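Local coordinates for putative membrane protein mmpL11 (Mycobacterium tuberculosis, PDB 4Y0L) that probably exports cell-envelope lipids as a member of the RND transporter family, represented here by one of its periplasmic domains, at residues Q3-F8 / N47-L52. Numbering follows the deposited sequence.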
loop_
_atom_site.group_PDB
_atom_site.type_symbol
_atom_site.label_atom_id
_atom_site.label_comp_id
_atom_site.label_asym_id
_atom_site.label_seq_id
_atom_site.Cartn_x
_atom_site.Cartn_y
_atom_site.Cartn_z
ATOM N N GLN A 3 0.472 -8.637 1.476
ATOM C CA GLN A 3 -0.505 -7.837 0.743
ATOM C C GLN A 3 -0.889 -6.576 1.509
ATOM O O GLN A 3 -1.130 -6.626 2.713
ATOM C CB GLN A 3 -1.764 -8.659 0.459
ATOM C CG GLN A 3 -1.554 -9.829 -0.480
ATOM C CD GLN A 3 -2.782 -10.712 -0.574
ATOM O OE1 GLN A 3 -3.098 -11.458 0.354
ATOM N NE2 GLN A 3 -3.490 -10.623 -1.694
ATOM N N VAL A 4 -0.953 -5.452 0.796
ATOM C CA VAL A 4 -1.396 -4.185 1.370
ATOM C C VAL A 4 -2.462 -3.558 0.476
ATOM O O VAL A 4 -2.245 -3.361 -0.719
ATOM C CB VAL A 4 -0.224 -3.199 1.550
ATOM C CG1 VAL A 4 -0.719 -1.854 2.079
ATOM C CG2 VAL A 4 0.816 -3.783 2.491
ATOM N N LEU A 5 -3.612 -3.250 1.072
ATOM C CA LEU A 5 -4.748 -2.699 0.342
ATOM C C LEU A 5 -4.988 -1.241 0.727
ATOM O O LEU A 5 -5.087 -0.916 1.908
ATOM C CB LEU A 5 -6.006 -3.527 0.621
ATOM C CG LEU A 5 -7.220 -3.224 -0.259
ATOM C CD1 LEU A 5 -7.027 -3.795 -1.656
ATOM C CD2 LEU A 5 -8.487 -3.767 0.376
ATOM N N VAL A 6 -5.084 -0.374 -0.278
ATOM C CA VAL A 6 -5.304 1.050 -0.053
ATOM C C VAL A 6 -6.635 1.489 -0.659
ATOM O O VAL A 6 -6.846 1.355 -1.863
ATOM C CB VAL A 6 -4.169 1.903 -0.656
ATOM C CG1 VAL A 6 -4.274 3.343 -0.172
ATOM C CG2 VAL A 6 -2.810 1.322 -0.289
ATOM N N ARG A 7 -7.524 2.015 0.181
ATOM C CA ARG A 7 -8.831 2.490 -0.270
ATOM C C ARG A 7 -8.921 4.003 -0.158
ATOM O O ARG A 7 -8.461 4.593 0.821
ATOM C CB ARG A 7 -9.963 1.846 0.539
ATOM C CG ARG A 7 -10.112 0.348 0.322
ATOM C CD ARG A 7 -9.900 -0.430 1.608
ATOM N NE ARG A 7 -11.128 -0.565 2.385
ATOM C CZ ARG A 7 -11.171 -0.918 3.668
ATOM N NH1 ARG A 7 -10.050 -1.160 4.335
ATOM N NH2 ARG A 7 -12.337 -1.018 4.289
ATOM N N PHE A 8 -9.523 4.620 -1.173
ATOM C CA PHE A 8 -9.742 6.059 -1.199
ATOM C C PHE A 8 -11.231 6.373 -1.131
ATOM O O PHE A 8 -12.061 5.592 -1.596
ATOM C CB PHE A 8 -9.129 6.668 -2.458
ATOM C CG PHE A 8 -7.639 6.525 -2.532
ATOM C CD1 PHE A 8 -6.814 7.424 -1.879
ATOM C CD2 PHE A 8 -7.064 5.493 -3.253
ATOM C CE1 PHE A 8 -5.440 7.298 -1.943
ATOM C CE2 PHE A 8 -5.690 5.360 -3.321
ATOM C CZ PHE A 8 -4.876 6.265 -2.665
ATOM N N ASN A 47 -11.979 -0.019 -9.245
ATOM C CA ASN A 47 -11.140 1.150 -8.988
ATOM C C ASN A 47 -11.437 1.744 -7.613
ATOM O O ASN A 47 -11.198 2.926 -7.370
ATOM C CB ASN A 47 -11.330 2.213 -10.079
ATOM C CG ASN A 47 -10.052 3.001 -10.364
ATOM O OD1 ASN A 47 -8.994 2.730 -9.795
ATOM N ND2 ASN A 47 -10.149 3.976 -11.258
ATOM N N GLY A 48 -11.957 0.912 -6.715
ATOM C CA GLY A 48 -12.216 1.325 -5.348
ATOM C C GLY A 48 -10.964 1.249 -4.496
ATOM O O GLY A 48 -10.823 1.987 -3.518
ATOM N N SER A 49 -10.046 0.365 -4.880
ATOM C CA SER A 49 -8.836 0.128 -4.099
ATOM C C SER A 49 -7.625 -0.179 -4.972
ATOM O O SER A 49 -7.748 -0.406 -6.177
ATOM C CB SER A 49 -9.061 -1.028 -3.124
ATOM O OG SER A 49 -9.411 -2.211 -3.822
ATOM N N ALA A 50 -6.455 -0.183 -4.340
ATOM C CA ALA A 50 -5.210 -0.555 -4.999
ATOM C C ALA A 50 -4.454 -1.569 -4.146
ATOM O O ALA A 50 -4.201 -1.330 -2.965
ATOM C CB ALA A 50 -4.352 0.673 -5.249
ATOM N N LEU A 51 -4.099 -2.700 -4.750
ATOM C CA LEU A 51 -3.352 -3.738 -4.053
ATOM C C LEU A 51 -1.855 -3.583 -4.302
ATOM O O LEU A 51 -1.408 -3.518 -5.447
ATOM C CB LEU A 51 -3.812 -5.130 -4.495
ATOM C CG LEU A 51 -3.209 -6.297 -3.704
ATOM C CD1 LEU A 51 -3.891 -6.446 -2.351
ATOM C CD2 LEU A 51 -3.292 -7.594 -4.496
ATOM N N LEU A 52 -1.094 -3.513 -3.217
ATOM C CA LEU A 52 0.363 -3.520 -3.279
ATOM C C LEU A 52 0.892 -4.799 -2.640
ATOM O O LEU A 52 0.658 -5.052 -1.458
ATOM C CB LEU A 52 0.940 -2.288 -2.578
ATOM C CG LEU A 52 0.672 -0.948 -3.269
ATOM C CD1 LEU A 52 0.928 0.216 -2.322
ATOM C CD2 LEU A 52 1.525 -0.810 -4.526
#
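L5 and L51 both hold CG anti to their backbone N, and a chi2 of nearly the same size in each (75° and 77°) then turns the methyls so that CD1 of L5 comes within 4.2 Å of CD1 of L51 across the strand pair. These are the two central strands, 2-7 and 49-55, of a four-stranded antiparallel sheet in a ferredoxin-like βαββαβ fold, the kind of subdomain found in RND porter domains. V4–L52 and V6–A50 are the hydrogen-bonded pairs, and L5–L51 and R7–S49 the non-hydrogen-bonded ones. At V4–L52 the L52 N-H reaches V4 O almost straight, 2.8 Å at 177°, while V4 N returns a bond to L52 O. V6 and A50 make the same two-way exchange, with V6 N at 3.0 Å from A50 O.

On one face, V4, V6, A50 and L52 are buried. V6 CG2 sits 4.4 Å from L52 CD1, and the I25 side chain of helix 19-29 touches both residues, while I29 packs on V4. The other face, with L5, R7, S49 and L51, is partly exposed. Here R7 lays CG 3.9 Å from S49 CB, but its guanidinium turns off to a salt bridge between NH1 and D86 on strand 84-87. At Q3 the amide NE2 lies 4.1 Å from L51 CD2. S49 puts OG between its own N and carbonyl carbon, where the oxygen meets L5 CD1 at 3.6 Å.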